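Local structure of Exo-1,5-alpha-l-arabinofuranobiosidase (Gibberella zeae, 2YDT) at the EDG/AHR site. The protein hydrolyses 1,5-alpha-L-arabinan as an exo-acting arabinofuranobiosidase, releasing arabinobiose units from the chain end. Coordinates in Å, arbitrary orientation; residue numbers count along the deposited sequence, not the author numbering.

The EDG/AHR site. Residues 29-30, 46, 48, 86-87, 147, 155-156, 171, 173, 181, 209, 211-212, 228, 323, 345. With EDG (1,4-dideoxy-1,4-imino-L-arabinitol), chain B; AHR (alpha-L-arabinofuranose), chain C.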
ATOM      1  N   LEU A  29       9.050   8.616  -2.712  1.00  5.49           N
ATOM      2  CA  LEU A  29       8.970   7.165  -2.553  1.00  5.44           C
ATOM      3  C   LEU A  29       7.502   6.873  -2.226  1.00  6.90           C
ATOM      4  O   LEU A  29       6.771   7.752  -1.752  1.00  6.13           O
ATOM      5  CB  LEU A  29       9.880   6.700  -1.393  1.00  5.22           C
ATOM      6  CG  LEU A  29      10.224   5.214  -1.346  1.00  5.78           C
ATOM      7  CD1 LEU A  29      11.206   4.831  -2.504  1.00  6.36           C
ATOM      8  CD2 LEU A  29      10.771   4.793   0.028  1.00  7.31           C
ATOM      9  N   TYR A  30       7.056   5.631  -2.447  1.00  6.83           N
ATOM     10  CA  TYR A  30       5.786   5.180  -1.825  1.00  6.16           C
ATOM     11  C   TYR A  30       4.567   5.846  -2.418  1.00  6.41           C
ATOM     12  O   TYR A  30       3.801   6.522  -1.722  1.00  5.76           O
ATOM     13  CB  TYR A  30       5.845   5.339  -0.278  1.00  6.55           C
ATOM     14  CG  TYR A  30       5.073   4.281   0.490  1.00  5.01           C
ATOM     15  CD1 TYR A  30       5.749   3.262   1.187  1.00  6.41           C
ATOM     16  CD2 TYR A  30       3.682   4.314   0.567  1.00  5.04           C
ATOM     17  CE1 TYR A  30       5.087   2.307   1.900  1.00  5.97           C
ATOM     18  CE2 TYR A  30       2.993   3.350   1.282  1.00  6.27           C
ATOM     19  CZ  TYR A  30       3.691   2.362   1.967  1.00  6.68           C
ATOM     20  OH  TYR A  30       3.011   1.390   2.692  1.00  6.77           O
ATOM     21  N   GLU A  46       5.461   9.792  -0.293  1.00  6.63           N
ATOM     22  CA  GLU A  46       6.406  10.348   0.717  1.00  6.14           C
ATOM     23  C   GLU A  46       7.214  11.435   0.039  1.00  6.32           C
ATOM     24  O   GLU A  46       7.867  11.175  -0.962  1.00  6.83           O
ATOM     25  CB  GLU A  46       7.372   9.289   1.233  1.00  5.63           C
ATOM     26  CG  GLU A  46       6.718   8.131   1.960  1.00  5.98           C
ATOM     27  CD  GLU A  46       7.652   6.979   2.309  1.00  6.23           C
ATOM     28  OE1 GLU A  46       8.812   6.956   1.897  1.00  6.73           O
ATOM     29  OE2 GLU A  46       7.171   6.070   3.005  1.00  7.31           O
ATOM     30  N   TYR A  48      10.187  14.067   0.510  1.00  7.57           N
ATOM     31  CA  TYR A  48      11.369  14.240   1.376  1.00  7.03           C
ATOM     32  C   TYR A  48      11.929  15.662   1.215  1.00  8.19           C
ATOM     33  O   TYR A  48      13.091  15.870   0.853  1.00  8.34           O
ATOM     34  CB  TYR A  48      12.440  13.182   1.114  1.00  7.36           C
ATOM     35  CG  TYR A  48      12.083  11.768   1.508  1.00  6.56           C
ATOM     36  CD1 TYR A  48      12.656  11.176   2.614  1.00  7.70           C
ATOM     37  CD2 TYR A  48      11.158  11.016   0.775  1.00  6.11           C
ATOM     38  CE1 TYR A  48      12.340   9.870   3.011  1.00  7.28           C
ATOM     39  CE2 TYR A  48      10.832   9.720   1.166  1.00  5.71           C
ATOM     40  CZ  TYR A  48      11.426   9.142   2.278  1.00  6.00           C
ATOM     41  OH  TYR A  48      11.108   7.860   2.682  1.00  8.07           O
ATOM     42  N   TYR A  86       6.133   8.976   6.512  1.00  7.05           N
ATOM     43  CA  TYR A  86       6.248   7.687   5.833  1.00  6.50           C
ATOM     44  C   TYR A  86       4.874   7.074   5.522  1.00  6.84           C
ATOM     45  O   TYR A  86       3.937   7.222   6.292  1.00  6.04           O
ATOM     46  CB  TYR A  86       7.019   6.651   6.678  1.00  6.68           C
ATOM     47  CG  TYR A  86       8.531   6.780   6.752  1.00  6.40           C
ATOM     48  CD1 TYR A  86       9.263   7.639   5.911  1.00  7.73           C
ATOM     49  CD2 TYR A  86       9.232   5.981   7.645  1.00  7.32           C
ATOM     50  CE1 TYR A  86      10.664   7.685   5.962  1.00  6.71           C
ATOM     51  CE2 TYR A  86      10.624   6.027   7.704  1.00  5.90           C
ATOM     52  CZ  TYR A  86      11.322   6.899   6.870  1.00  7.18           C
ATOM     53  OH  TYR A  86      12.709   6.910   6.918  1.00  9.39           O
ATOM     54  N   GLN A  87       4.815   6.353   4.415  1.00  6.24           N
ATOM     55  CA  GLN A  87       3.782   5.334   4.170  1.00  5.45           C
ATOM     56  C   GLN A  87       2.342   5.831   4.141  1.00  6.52           C
ATOM     57  O   GLN A  87       1.469   5.241   4.767  1.00  6.60           O
ATOM     58  CB  GLN A  87       3.977   4.184   5.172  1.00  5.49           C
ATOM     59  CG  GLN A  87       5.375   3.538   5.046  1.00  5.79           C
ATOM     60  CD  GLN A  87       6.118   3.309   6.344  1.00  5.47           C
ATOM     61  OE1 GLN A  87       5.523   3.274   7.428  1.00  6.43           O
ATOM     62  NE2 GLN A  87       7.432   3.131   6.249  1.00  6.58           N
ATOM     63  N   PRO A 147      14.168  -0.298  10.321  1.00  9.09           N
ATOM     64  CA  PRO A 147      13.651  -1.688  10.247  1.00  9.49           C
ATOM     65  C   PRO A 147      14.637  -2.719  10.795  1.00 10.36           C
ATOM     66  O   PRO A 147      15.087  -3.626  10.065  1.00 10.56           O
ATOM     67  CB  PRO A 147      13.438  -1.895   8.733  1.00 10.14           C
ATOM     68  CG  PRO A 147      14.527  -1.049   8.147  1.00 10.62           C
ATOM     69  CD  PRO A 147      14.576   0.198   8.992  1.00 10.60           C
ATOM     70  N   TRP A 155       4.456   0.559  11.115  1.00  6.31           N
ATOM     71  CA  TRP A 155       4.601   1.011   9.730  1.00  6.06           C
ATOM     72  C   TRP A 155       3.428   0.625   8.849  1.00  5.95           C
ATOM     73  O   TRP A 155       2.720  -0.343   9.103  1.00  6.53           O
ATOM     74  CB  TRP A 155       5.789   0.354   9.041  1.00  6.65           C
ATOM     75  CG  TRP A 155       7.068   0.034   9.812  1.00  5.10           C
ATOM     76  CD1 TRP A 155       7.360  -1.151  10.484  1.00  5.61           C
ATOM     77  CD2 TRP A 155       8.275   0.791   9.815  1.00  5.00           C
ATOM     78  NE1 TRP A 155       8.653  -1.120  10.925  1.00  6.23           N
ATOM     79  CE2 TRP A 155       9.248   0.039  10.510  1.00  5.36           C
ATOM     80  CE3 TRP A 155       8.628   2.044   9.308  1.00  8.53           C
ATOM     81  CZ2 TRP A 155      10.590   0.488  10.639  1.00  6.98           C
ATOM     82  CZ3 TRP A 155       9.918   2.507   9.473  1.00  6.70           C
ATOM     83  CH2 TRP A 155      10.887   1.739  10.141  1.00  7.24           C
ATOM     84  N   GLU A 156       3.296   1.347   7.751  1.00  5.73           N
ATOM     85  CA  GLU A 156       2.636   0.821   6.531  1.00  6.22           C
ATOM     86  C   GLU A 156       1.145   0.509   6.648  1.00  6.30           C
ATOM     87  O   GLU A 156       0.722  -0.647   6.385  1.00  5.69           O
ATOM     88  CB  GLU A 156       3.408  -0.416   5.987  1.00  6.77           C
ATOM     89  CG  GLU A 156       4.837  -0.035   5.517  1.00  5.98           C
ATOM     90  CD  GLU A 156       5.942  -1.078   5.731  1.00  6.59           C
ATOM     91  OE1 GLU A 156       5.712  -2.142   6.330  1.00  6.74           O
ATOM     92  OE2 GLU A 156       7.073  -0.781   5.257  1.00  6.74           O
ATOM     93  N   SER A 171       2.208  -3.090   9.879  1.00  6.33           N
ATOM     94  CA  SER A 171       3.424  -3.801  10.285  1.00  6.18           C
ATOM     95  C   SER A 171       3.838  -3.348  11.676  1.00  6.76           C
ATOM     96  O   SER A 171       3.832  -2.150  11.963  1.00  7.40           O
ATOM     97  CB  SER A 171       4.565  -3.516   9.297  1.00  6.33           C
ATOM     98  OG  SER A 171       4.172  -3.763   7.945  1.00  5.94           O
ATOM     99  N   GLN A 173       6.540  -3.876  15.041  1.00  8.12           N
ATOM    100  CA  GLN A 173       7.751  -4.402  15.688  1.00  7.99           C
ATOM    101  C   GLN A 173       7.681  -4.346  17.208  1.00  8.87           C
ATOM    102  O   GLN A 173       8.679  -4.616  17.861  1.00  8.22           O
ATOM    103  CB  GLN A 173       9.031  -3.629  15.233  1.00  7.60           C
ATOM    104  CG  GLN A 173       9.343  -3.807  13.748  1.00  8.35           C
ATOM    105  CD  GLN A 173      10.718  -3.330  13.282  1.00  9.10           C
ATOM    106  OE1 GLN A 173      10.813  -2.804  12.167  1.00  8.66           O
ATOM    107  NE2 GLN A 173      11.792  -3.540  14.101  1.00  9.16           N
ATOM    108  N   GLN A 181       9.529  -8.580  13.344  1.00  8.00           N
ATOM    109  CA  GLN A 181       8.326  -7.855  12.952  1.00  6.65           C
ATOM    110  C   GLN A 181       7.196  -8.882  12.792  1.00  7.59           C
ATOM    111  O   GLN A 181       7.445 -10.058  12.464  1.00  7.57           O
ATOM    112  CB  GLN A 181       8.506  -7.091  11.651  1.00  6.92           C
ATOM    113  CG  GLN A 181       7.394  -6.080  11.348  1.00  7.64           C
ATOM    114  CD  GLN A 181       7.699  -5.204  10.149  1.00  7.41           C
ATOM    115  OE1 GLN A 181       8.255  -4.130  10.293  1.00  7.69           O
ATOM    116  NE2 GLN A 181       7.427  -5.713   8.930  1.00  6.23           N
ATOM    117  N   ARG A 209      10.460 -11.427   9.221  1.00  7.72           N
ATOM    118  CA  ARG A 209       9.897 -10.055   9.143  1.00  7.82           C
ATOM    119  C   ARG A 209       8.842 -10.024   8.043  1.00  7.43           C
ATOM    120  O   ARG A 209       9.019  -9.414   6.986  1.00  7.55           O
ATOM    121  CB  ARG A 209      10.976  -9.002   8.910  1.00  7.95           C
ATOM    122  CG  ARG A 209      11.925  -8.835  10.072  1.00  8.14           C
ATOM    123  CD  ARG A 209      13.082  -7.918   9.691  1.00  8.11           C
ATOM    124  NE  ARG A 209      12.597  -6.576   9.451  1.00  6.60           N
ATOM    125  CZ  ARG A 209      12.238  -5.705  10.389  1.00  7.39           C
ATOM    126  NH1 ARG A 209      12.434  -5.937  11.679  1.00  8.61           N
ATOM    127  NH2 ARG A 209      11.714  -4.555  10.010  1.00  9.57           N
ATOM    128  N   GLY A 211       5.868  -8.339   6.356  1.00  7.60           N
ATOM    129  CA  GLY A 211       5.660  -6.892   6.270  1.00  6.58           C
ATOM    130  C   GLY A 211       4.826  -6.480   5.067  1.00  6.63           C
ATOM    131  O   GLY A 211       4.641  -7.223   4.087  1.00  7.84           O
ATOM    132  N   MET A 212       4.323  -5.255   5.145  1.00  5.64           N
ATOM    133  CA  MET A 212       3.746  -4.520   3.985  1.00  6.41           C
ATOM    134  C   MET A 212       2.397  -5.148   3.501  1.00  6.75           C
ATOM    135  O   MET A 212       2.272  -5.668   2.368  1.00  6.45           O
ATOM    136  CB  MET A 212       4.776  -4.403   2.851  1.00  6.50           C
ATOM    137  CG  MET A 212       6.130  -3.947   3.371  1.00  7.51           C
ATOM    138  SD  MET A 212       7.268  -3.331   2.140  1.00  7.91           S
ATOM    139  CE  MET A 212       6.502  -1.715   1.802  1.00  5.50           C
ATOM    140  N   GLU A 228       5.042  -9.197   2.036  1.00  6.75           N
ATOM    141  CA  GLU A 228       6.417  -9.733   1.829  1.00  6.39           C
ATOM    142  C   GLU A 228       6.808 -10.529   3.075  1.00  7.71           C
ATOM    143  O   GLU A 228       6.683 -10.062   4.216  1.00  8.23           O
ATOM    144  CB  GLU A 228       7.417  -8.625   1.494  1.00  6.25           C
ATOM    145  CG  GLU A 228       7.723  -7.652   2.639  1.00  7.28           C
ATOM    146  CD  GLU A 228       8.897  -6.672   2.336  1.00  8.26           C
ATOM    147  OE1 GLU A 228       9.280  -6.551   1.141  1.00  8.73           O
ATOM    148  OE2 GLU A 228       9.426  -6.046   3.282  1.00  8.54           O
ATOM    149  N   TYR A 323       9.781   0.501  -5.651  1.00  7.48           N
ATOM    150  CA  TYR A 323       9.423   0.103  -4.299  1.00  7.05           C
ATOM    151  C   TYR A 323       7.964   0.373  -4.028  1.00  7.05           C
ATOM    152  O   TYR A 323       7.446   1.474  -4.307  1.00  6.31           O
ATOM    153  CB  TYR A 323      10.289   0.866  -3.301  1.00  7.85           C
ATOM    154  CG  TYR A 323      10.064   0.508  -1.848  1.00  7.93           C
ATOM    155  CD1 TYR A 323      10.466  -0.728  -1.333  1.00  7.09           C
ATOM    156  CD2 TYR A 323       9.495   1.437  -0.959  1.00  9.79           C
ATOM    157  CE1 TYR A 323      10.278  -1.048   0.016  1.00  8.22           C
ATOM    158  CE2 TYR A 323       9.310   1.119   0.385  1.00  7.79           C
ATOM    159  CZ  TYR A 323       9.721  -0.119   0.870  1.00  7.59           C
ATOM    160  OH  TYR A 323       9.582  -0.413   2.186  1.00  8.23           O
ATOM    161  N   LEU A 345      14.225   2.513  -3.358  1.00  8.53           N
ATOM    162  CA  LEU A 345      14.778   2.779  -2.044  1.00  8.67           C
ATOM    163  C   LEU A 345      16.091   3.546  -2.123  1.00  8.99           C
ATOM    164  O   LEU A 345      16.831   3.391  -3.116  1.00  8.72           O
ATOM    165  CB  LEU A 345      15.024   1.457  -1.308  1.00  8.44           C
ATOM    166  CG  LEU A 345      13.753   0.769  -0.819  1.00  8.99           C
ATOM    167  CD1 LEU A 345      14.101  -0.730  -0.513  1.00  9.90           C
ATOM    168  CD2 LEU A 345      13.218   1.466   0.413  1.00  9.76           C
TER
HETATM  169  O2' EDG B 500       7.504  -4.061   6.582  1.00  6.35           O
HETATM  170  C2' EDG B 500       8.913  -3.696   6.555  1.00  7.11           C
HETATM  171  C1' EDG B 500       9.328  -3.373   5.133  1.00  7.01           C
HETATM  172  N4' EDG B 500       9.624  -1.935   5.135  1.00  7.19           N
HETATM  173  C3' EDG B 500       9.233  -2.455   7.398  1.00  7.45           C
HETATM  174  O3' EDG B 500       9.947  -2.739   8.622  1.00  7.62           O
HETATM  175  C4' EDG B 500      10.108  -1.593   6.468  1.00  6.99           C
HETATM  176  C5' EDG B 500      10.090  -0.114   6.743  1.00  7.78           C
HETATM  177  O5' EDG B 500      11.142   0.467   5.987  1.00  6.87           O
HETATM  178  O5  AHR C 501       8.643   3.980   3.607  1.00  7.41           O
HETATM  179  C5  AHR C 501      10.001   4.337   3.914  1.00  7.41           C
HETATM  180  C4  AHR C 501      10.809   3.138   4.348  1.00  7.15           C
HETATM  181  O4  AHR C 501      10.333   2.562   5.547  1.00  7.20           O
HETATM  182  C3  AHR C 501      12.263   3.492   4.715  1.00  7.31           C
HETATM  183  O3  AHR C 501      13.132   3.631   3.562  1.00  7.81           O
HETATM  184  C2  AHR C 501      12.670   2.284   5.522  1.00  7.15           C
HETATM  185  O2  AHR C 501      13.692   2.515   6.502  1.00  7.85           O
HETATM  186  C1  AHR C 501      11.379   1.864   6.171  1.00  8.35           C
HETATM  187  O   HOH W   1       7.851   1.188   3.437  1.00  7.58           O
HETATM  188  O   HOH W   2      13.915   4.772   8.029  1.00  7.92           O
HETATM  189  O   HOH W   3      13.367   6.185   2.700  1.00  9.70           O
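Glu46 and Glu156 both set CG beside the backbone N (chi1 -62° and -65°), but the first runs on extended whereas the second bends at chi2; Gln181 is extended with CG anti to its backbone N. Their tips grip polar groups of the iminosugar inhibitor, in which EDG O5' is bonded to AHR C1. The Glu156 carboxylate stands upright over one face of the pyrrolidine: OE1 accepts the EDG O2' hydroxyl on its syn lone pair (2.6 Å) and Ser171 OG on the anti one, while OE2 lies 2.8 Å from the amine EDG N4', a hydrogen bond likely strengthened by charge if the amine is protonated. Glu228, extended from the crowded chi1 of 68°, brings OE2 3.3 Å from EDG C1', the anomeric position; it and Glu156 are the likely catalytic carboxylates. Gln181 OE1 accepts in plane from EDG O3' (2.8 Å), and NE2 donates to EDG O2'. Arg209 NH2 is placed to donate to EDG O3' (2.9 Å) and donates nearly straight, in the guanidinium plane, to Gln173 OE1 from above its carbonyl plane; Gln173 OE1 also accepts from Trp155 NE1. EDG C5' sits over the Trp155 six-membered ring in a CH-pi contact, 3.6 Å from its centroid.

The primary hydroxyl AHR O5 donates to the syn lone pair of Glu46 OE2 (2.6 Å), whose anti lone pair takes Gln87 N. Gln87 NE2 donates in its amide plane to AHR O5 (3.0 Å), and AHR C5 rests over the Tyr86 face. Water 1 links AHR O5, Glu156 and Tyr323 OH. Largely buried, the inhibitor lies in the central pocket of a sialidase-like beta-propeller, among strands 28-35, 41-47, 87-92, 154-162, 165-172, 209-217 and 223-230 and adjoining loops.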